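Local coordinates for protein glutaminyl-tRNA synthetase (Saccharomyces cerevisiae, PDB 3TL4) that joins glutamine to its cognate tRNA(Gln) at the expense of ATP, this chain being the appended tRNA-binding domain at its N terminus, at residues A[2-7]-A[26-31]; A[38-43]-A[72-77]; A[124-129]-A[167-172]. All coordinates share one frame; numbering follows the deposited sequence.

Contact 1 (A[2-7]-A[26-31])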
# COMPACT_ATOMS: atom_id res chain seq x y z
N SER A 2 2.54 22.52 -18.52
CA SER A 2 3.55 23.57 -18.51
C SER A 2 3.39 24.55 -17.34
O SER A 2 3.90 24.31 -16.25
CB SER A 2 3.56 24.33 -19.83
OG SER A 2 4.38 25.49 -19.75
N SER A 3 2.67 25.65 -17.57
CA SER A 3 2.54 26.72 -16.57
C SER A 3 1.62 26.37 -15.40
O SER A 3 0.75 25.51 -15.52
CB SER A 3 2.06 28.02 -17.21
OG SER A 3 0.72 27.90 -17.66
N VAL A 4 1.80 27.07 -14.28
CA VAL A 4 1.02 26.80 -13.07
C VAL A 4 -0.47 26.82 -13.36
O VAL A 4 -1.24 26.10 -12.73
CB VAL A 4 1.32 27.80 -11.93
CG1 VAL A 4 2.80 28.11 -11.85
CG2 VAL A 4 0.51 29.08 -12.11
N GLU A 5 -0.87 27.65 -14.31
CA GLU A 5 -2.28 27.76 -14.62
C GLU A 5 -2.79 26.49 -15.29
O GLU A 5 -3.88 26.03 -14.99
CB GLU A 5 -2.54 28.99 -15.50
CG GLU A 5 -1.99 30.28 -14.92
CD GLU A 5 -0.54 30.52 -15.31
OE1 GLU A 5 -0.21 30.39 -16.51
OE2 GLU A 5 0.28 30.85 -14.42
N GLU A 6 -1.99 25.92 -16.18
CA GLU A 6 -2.39 24.70 -16.89
C GLU A 6 -2.42 23.53 -15.92
O GLU A 6 -3.39 22.77 -15.88
CB GLU A 6 -1.45 24.39 -18.06
CG GLU A 6 -1.29 25.52 -19.07
CD GLU A 6 -0.53 25.09 -20.32
OE1 GLU A 6 0.44 24.32 -20.19
OE2 GLU A 6 -0.91 25.52 -21.43
N LEU A 7 -1.34 23.40 -15.14
CA LEU A 7 -1.25 22.37 -14.12
C LEU A 7 -2.45 22.45 -13.18
O LEU A 7 -3.08 21.43 -12.88
CB LEU A 7 0.03 22.55 -13.31
CG LEU A 7 1.34 22.46 -14.09
CD1 LEU A 7 2.45 23.18 -13.35
CD2 LEU A 7 1.71 21.02 -14.35
N LYS A 26 3.21 23.56 -5.36
CA LYS A 26 4.36 24.02 -4.60
C LYS A 26 5.60 23.26 -5.06
O LYS A 26 6.70 23.81 -5.12
CB LYS A 26 4.13 23.79 -3.10
CG LYS A 26 3.86 25.04 -2.26
CD LYS A 26 2.65 25.82 -2.76
CE LYS A 26 2.29 26.94 -1.80
NZ LYS A 26 1.20 27.79 -2.35
N ASN A 27 5.40 21.99 -5.41
CA ASN A 27 6.48 21.09 -5.83
C ASN A 27 6.45 20.84 -7.34
O ASN A 27 5.73 19.97 -7.83
CB ASN A 27 6.35 19.76 -5.10
CG ASN A 27 7.48 18.81 -5.42
OD1 ASN A 27 8.01 18.79 -6.53
ND2 ASN A 27 7.85 18.00 -4.43
N LYS A 28 7.25 21.60 -8.07
CA LYS A 28 7.13 21.60 -9.52
C LYS A 28 7.59 20.32 -10.22
O LYS A 28 7.09 20.00 -11.29
CB LYS A 28 7.82 22.84 -10.11
CG LYS A 28 7.09 24.13 -9.77
CD LYS A 28 7.78 25.35 -10.37
CE LYS A 28 7.15 26.64 -9.88
NZ LYS A 28 5.71 26.76 -10.25
N LYS A 29 8.53 19.59 -9.63
CA LYS A 29 8.98 18.33 -10.22
C LYS A 29 7.85 17.29 -10.15
O LYS A 29 7.49 16.67 -11.15
CB LYS A 29 10.24 17.80 -9.53
CG LYS A 29 11.49 18.63 -9.76
CD LYS A 29 12.75 17.83 -9.39
CE LYS A 29 13.63 18.56 -8.37
NZ LYS A 29 13.07 18.50 -6.99
N VAL A 30 7.30 17.11 -8.96
CA VAL A 30 6.19 16.20 -8.74
C VAL A 30 4.96 16.58 -9.59
O VAL A 30 4.27 15.70 -10.11
CB VAL A 30 5.83 16.14 -7.25
CG1 VAL A 30 4.58 15.32 -7.02
CG2 VAL A 30 7.02 15.58 -6.46
N SER A 31 4.71 17.88 -9.72
CA SER A 31 3.62 18.39 -10.55
C SER A 31 3.80 18.05 -12.02
O SER A 31 2.84 17.69 -12.69
CB SER A 31 3.50 19.92 -10.42
OG SER A 31 2.75 20.27 -9.28
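Leu7 and Ser31 form the buried half of this contact between the first turns of helices 4-13 and 28-39. Leu7 sets its beta carbon toward the other helix, and its CD2 branch stops 3.9 Å from the carbonyl oxygen of Ser31; the same CD2 lies 4.5 Å from Ser31 CB. A leucine methyl therefore rests on a backbone carbonyl oxygen and a beta carbon, and no hydrogen bond spans the two segments.

The outer half is aliphatic against charged. Val4 presents its CG1 methyl to the ammonium end of Lys28, with CG1 3.6 Å from NZ, and the two side chains meet at a slant. The lysine is extended through CE and bends at its last torsion (chi4 -61°), which brings NZ to CG1 of Val4. Both residues are exposed, so this side of the contact is open to solvent.

Several polar bonds lie within each segment, around the helix starts. Asn27 is the N-cap of helix 28-39: its OD1 accepts from Val30 N at 3.0 Å, a nearly straight bond (169°) whose donor stands above the carbonyl plane of the amide. Ser3 holds the N-cap position of helix 4-13, and its OG gives a hydrogen bond of 2.9 Å to Glu5 OE1, reaching that oxygen from above the carboxylate plane. Ser2 N bonds to Glu6 OE1 at 3.2 Å, meeting it nearly along the C-O axis.

Val30, on another face of its helix, packs on His56 and Ala59 of helix 49-62. Two helix N-terminal turns, one capped by Asn27 and the other with Ser3 at its N-cap position, thus meet in the all-helical first part of the tRNA-binding domain.

Contact 2 (A[38-43]-A[72-77])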
# COMPACT_ATOMS: atom_id res chain seq x y z
N ILE A 38 -1.20 11.72 -15.49
CA ILE A 38 -2.62 11.92 -15.78
C ILE A 38 -2.94 11.97 -17.30
O ILE A 38 -4.00 11.50 -17.73
CB ILE A 38 -3.16 13.19 -15.11
CG1 ILE A 38 -3.20 13.01 -13.59
CG2 ILE A 38 -4.54 13.53 -15.64
CD1 ILE A 38 -3.69 14.22 -12.84
N LYS A 39 -2.04 12.52 -18.10
CA LYS A 39 -2.30 12.68 -19.53
C LYS A 39 -2.18 11.38 -20.34
O LYS A 39 -2.63 11.32 -21.47
CB LYS A 39 -1.39 13.76 -20.14
CG LYS A 39 -1.76 15.18 -19.77
CD LYS A 39 -3.06 15.62 -20.44
CE LYS A 39 -3.19 17.15 -20.40
NZ LYS A 39 -4.42 17.66 -21.07
N GLU A 40 -1.56 10.35 -19.75
CA GLU A 40 -1.47 9.06 -20.43
C GLU A 40 -2.53 8.07 -19.93
O GLU A 40 -2.31 6.85 -19.89
CB GLU A 40 -0.04 8.48 -20.37
CG GLU A 40 0.60 8.33 -18.99
CD GLU A 40 2.07 7.91 -19.07
OE1 GLU A 40 2.56 7.65 -20.19
OE2 GLU A 40 2.75 7.85 -18.02
N THR A 41 -3.68 8.61 -19.53
CA THR A 41 -4.86 7.83 -19.19
C THR A 41 -5.94 8.28 -20.16
O THR A 41 -5.89 9.40 -20.67
CB THR A 41 -5.38 8.13 -17.77
OG1 THR A 41 -5.71 9.52 -17.66
CG2 THR A 41 -4.36 7.78 -16.70
N PRO A 42 -6.93 7.41 -20.41
CA PRO A 42 -8.04 7.69 -21.33
C PRO A 42 -8.74 9.02 -21.03
O PRO A 42 -8.95 9.36 -19.87
CB PRO A 42 -9.00 6.53 -21.07
CG PRO A 42 -8.10 5.41 -20.64
CD PRO A 42 -7.02 6.05 -19.83
N SER A 43 -9.08 9.76 -22.08
CA SER A 43 -9.75 11.05 -21.95
C SER A 43 -11.04 10.99 -21.14
O SER A 43 -11.40 11.95 -20.45
CB SER A 43 -10.05 11.62 -23.33
OG SER A 43 -8.89 11.63 -24.13
N LEU A 72 2.56 1.57 -17.47
CA LEU A 72 2.14 0.27 -16.96
C LEU A 72 1.60 0.46 -15.56
O LEU A 72 0.56 -0.07 -15.20
CB LEU A 72 3.31 -0.70 -16.92
CG LEU A 72 3.86 -1.21 -18.24
CD1 LEU A 72 5.11 -2.05 -17.95
CD2 LEU A 72 2.81 -2.03 -18.98
N ILE A 73 2.32 1.23 -14.75
CA ILE A 73 1.88 1.55 -13.39
C ILE A 73 0.56 2.34 -13.41
O ILE A 73 -0.37 2.02 -12.68
CB ILE A 73 2.93 2.35 -12.62
CG1 ILE A 73 4.34 1.81 -12.94
CG2 ILE A 73 2.64 2.32 -11.12
CD1 ILE A 73 5.46 2.53 -12.17
N VAL A 74 0.49 3.38 -14.23
CA VAL A 74 -0.74 4.14 -14.34
C VAL A 74 -1.95 3.28 -14.74
O VAL A 74 -3.02 3.37 -14.12
CB VAL A 74 -0.60 5.31 -15.32
CG1 VAL A 74 -1.94 5.97 -15.54
CG2 VAL A 74 0.43 6.32 -14.78
N ASN A 75 -1.80 2.44 -15.75
CA ASN A 75 -2.88 1.55 -16.16
C ASN A 75 -3.30 0.61 -15.03
O ASN A 75 -4.48 0.31 -14.86
CB ASN A 75 -2.48 0.74 -17.40
CG ASN A 75 -2.26 1.61 -18.63
OD1 ASN A 75 -2.88 2.67 -18.80
ND2 ASN A 75 -1.37 1.15 -19.51
N GLY A 76 -2.32 0.15 -14.26
CA GLY A 76 -2.59 -0.69 -13.12
C GLY A 76 -3.39 0.03 -12.06
O GLY A 76 -4.32 -0.53 -11.48
N ILE A 77 -3.06 1.29 -11.80
CA ILE A 77 -3.84 2.07 -10.86
C ILE A 77 -5.26 2.22 -11.41
O ILE A 77 -6.22 1.77 -10.78
CB ILE A 77 -3.20 3.45 -10.58
CG1 ILE A 77 -1.92 3.30 -9.76
CG2 ILE A 77 -4.18 4.35 -9.84
CD1 ILE A 77 -0.97 4.50 -9.82
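Thr41 lays its CG2 methyl against the CG1 methyl of Val74, the two side chains crossing at about a right angle. The pair joins the loop that follows helix 28-39 to the flank of helix 70-78, a loop-to-helix junction in the all-helical first part of the tRNA-binding domain. At 3.2 Å, Thr41 CG2 and Val74 CG1 are closer than carbon atoms normally pack, a value to be read with caution at 2.30 Å resolution. Val74 turns CG1 to the side opposite its backbone N (chi1 173°), while its CG2 comes within 4.3 Å of Glu40 OE2. That carboxylate oxygen has its polar partner in Ser70 OG, which bonds Glu40 to the start of the same helix. Leu58 of helix 49-62 also packs on Val74, and Trp47 and Ile78 pack on Thr41.

Asn75 stands at the edge of the contact, its OD1 4.4 Å from Glu40 O. A glycine in place of Thr41 would probably leave Val74 CG1 without its methyl partner and the Ile38 carbonyl without its hydroxyl donor, setting the loop freer to move. In the deposited chain the threonine is held within its own turn: OG1 gives a hydrogen bond of 2.6 Å to Ile38 O, with a C=O...donor angle of 147° and the hydroxyl oxygen tilted 22° from the carbonyl plane.

Contact 3 (A[124-129]-A[167-172])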
# COMPACT_ATOMS: atom_id res chain seq x y z
N ASN A 124 -4.26 -18.33 10.16
CA ASN A 124 -3.29 -19.42 10.07
C ASN A 124 -1.88 -18.94 10.40
O ASN A 124 -1.19 -19.55 11.20
CB ASN A 124 -3.30 -20.07 8.68
CG ASN A 124 -4.60 -20.83 8.40
OD1 ASN A 124 -5.30 -21.25 9.33
ND2 ASN A 124 -4.92 -21.01 7.11
N TYR A 125 -1.46 -17.84 9.76
CA TYR A 125 -0.11 -17.31 9.97
C TYR A 125 0.13 -16.86 11.40
O TYR A 125 1.19 -17.14 11.96
CB TYR A 125 0.21 -16.21 8.96
CG TYR A 125 0.50 -16.78 7.60
CD1 TYR A 125 1.62 -17.58 7.39
CD2 TYR A 125 -0.35 -16.55 6.54
CE1 TYR A 125 1.89 -18.13 6.16
CE2 TYR A 125 -0.09 -17.10 5.29
CZ TYR A 125 1.03 -17.89 5.11
OH TYR A 125 1.29 -18.43 3.87
N VAL A 126 -0.86 -16.21 12.00
CA VAL A 126 -0.82 -15.81 13.40
C VAL A 126 -0.70 -17.04 14.33
O VAL A 126 0.10 -17.05 15.27
CB VAL A 126 -2.08 -15.00 13.78
CG1 VAL A 126 -2.18 -14.82 15.30
CG2 VAL A 126 -2.11 -13.65 13.05
N MSE A 127 -1.50 -18.06 14.05
CA MSE A 127 -1.47 -19.30 14.84
C MSE A 127 -0.10 -19.95 14.83
O MSE A 127 0.40 -20.38 15.86
CB MSE A 127 -2.49 -20.31 14.32
CG MSE A 127 -3.92 -19.89 14.53
SE MSE A 127 -5.17 -21.31 14.01
CE MSE A 127 -4.69 -22.63 15.37
N GLN A 128 0.48 -20.01 13.64
CA GLN A 128 1.81 -20.57 13.42
C GLN A 128 2.86 -19.82 14.22
O GLN A 128 3.71 -20.42 14.86
CB GLN A 128 2.13 -20.46 11.93
CG GLN A 128 2.96 -21.58 11.34
CD GLN A 128 3.03 -21.50 9.81
OE1 GLN A 128 2.09 -21.90 9.11
NE2 GLN A 128 4.14 -20.97 9.29
N TYR A 129 2.80 -18.49 14.15
CA TYR A 129 3.71 -17.65 14.92
C TYR A 129 3.59 -17.93 16.42
O TYR A 129 4.60 -18.10 17.11
CB TYR A 129 3.45 -16.16 14.64
CG TYR A 129 4.30 -15.26 15.52
CD1 TYR A 129 5.52 -14.77 15.07
CD2 TYR A 129 3.90 -14.94 16.80
CE1 TYR A 129 6.32 -13.96 15.86
CE2 TYR A 129 4.69 -14.13 17.61
CZ TYR A 129 5.89 -13.64 17.13
OH TYR A 129 6.67 -12.84 17.92
N LYS A 167 -4.82 -7.02 14.25
CA LYS A 167 -4.97 -6.87 15.70
C LYS A 167 -6.10 -7.68 16.34
O LYS A 167 -5.90 -8.33 17.36
CB LYS A 167 -5.06 -5.40 16.10
CG LYS A 167 -4.62 -5.16 17.52
CD LYS A 167 -3.24 -5.75 17.77
CE LYS A 167 -2.75 -5.50 19.19
NZ LYS A 167 -3.71 -6.00 20.22
N PRO A 168 -7.31 -7.64 15.76
CA PRO A 168 -8.42 -8.45 16.28
C PRO A 168 -8.14 -9.94 16.21
O PRO A 168 -8.51 -10.69 17.11
CB PRO A 168 -9.58 -8.10 15.35
CG PRO A 168 -9.23 -6.76 14.79
CD PRO A 168 -7.74 -6.76 14.66
N ILE A 169 -7.50 -10.39 15.13
CA ILE A 169 -7.24 -11.82 15.02
C ILE A 169 -6.20 -12.27 16.05
O ILE A 169 -6.30 -13.37 16.60
CB ILE A 169 -6.84 -12.23 13.61
CG1 ILE A 169 -8.03 -12.03 12.66
CG2 ILE A 169 -6.38 -13.66 13.60
CD1 ILE A 169 -7.61 -11.82 11.21
N ILE A 170 -5.23 -11.40 16.32
CA ILE A 170 -4.24 -11.66 17.36
C ILE A 170 -4.85 -11.71 18.76
O ILE A 170 -4.57 -12.63 19.53
CB ILE A 170 -3.12 -10.63 17.38
CG1 ILE A 170 -2.25 -10.80 16.13
CG2 ILE A 170 -2.29 -10.78 18.65
CD1 ILE A 170 -1.27 -9.68 15.91
N ASP A 171 -5.68 -10.72 19.09
CA ASP A 171 -6.38 -10.71 20.37
C ASP A 171 -7.17 -12.01 20.58
O ASP A 171 -7.13 -12.60 21.66
CB ASP A 171 -7.30 -9.49 20.48
CG ASP A 171 -6.52 -8.18 20.68
OD1 ASP A 171 -5.32 -8.22 21.04
OD2 ASP A 171 -7.12 -7.10 20.47
N GLN A 172 -7.87 -12.48 19.55
CA GLN A 172 -8.63 -13.71 19.66
C GLN A 172 -7.74 -14.94 19.88
O GLN A 172 -8.02 -15.78 20.71
CB GLN A 172 -9.44 -13.94 18.40
CG GLN A 172 -10.37 -12.81 18.01
CD GLN A 172 -11.09 -13.14 16.71
OE1 GLN A 172 -11.87 -14.09 16.65
NE2 GLN A 172 -10.79 -12.40 15.66
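Val126 stands nearly perpendicular to Ile170, its two methyls spread over one methylene of the isoleucine. Val126 CG1 lies 4.1 Å from Ile170 CG1, and Val126 CG2 lies 4.2 Å from the same carbon, so the fork of the valine straddles it. Val126 sets its beta carbon toward helix 166-178, whereas Ile170 leaves its own helix along the flank and offers CG1. That carbon faces the valine because it sits opposite the carbonyl carbon and beside the backbone N (chi1 -69°).

Ile169 also touches the CG2 branch of the valine. Its beta carbon is set toward helix 119-132, and its CG2 methyl meets Val126 CG2 at 4.3 Å. One valine thus touches two successive residues of the opposing helix, and the CA atoms of Val126 and Ile170 are 6.7 Å apart. Val122 and Arg123, one turn earlier on helix 119-132, continue the packing on Ile169, while Phe149 of helix 145-153 borders Ile170.

Lys167 and Asp171, which take no part in the contact, pair within helix 166-178: NZ and OD1 form a salt bridge of 2.9 Å, with the lysine on the syn side of the carboxylate and 24° out of its plane.

All three touching residues are buried, and no hydrogen bond or charge pair crosses between the segments. What joins these helices of the all-helical tRNA-binding domain, one from the first and one from the second part of its RNA-binding region, is therefore the shape and apolar character of branched aliphatic side chains, without the directional demands of a polar bond.

From the N terminus, contact 1 closes a short loop through helix 18-24, bringing the start of helix 28-39 beside helix 4-13. Contact 2 opens only after that loop is closed and joins the loop just after helix 28-39 to helix 70-78, with helix 49-62 in the intervening chain. Both involve helix 28-39 or its end, their centres 19 Å apart. Contact 3 closes the longest loop, across helices 134-140 and 145-153, and lies on the opposite side of the chain's centre, its own centre 38 Å from that of contact 2. The three follow in series, without nesting or crossing, and tie up two separate helical parts of the tRNA-binding domain.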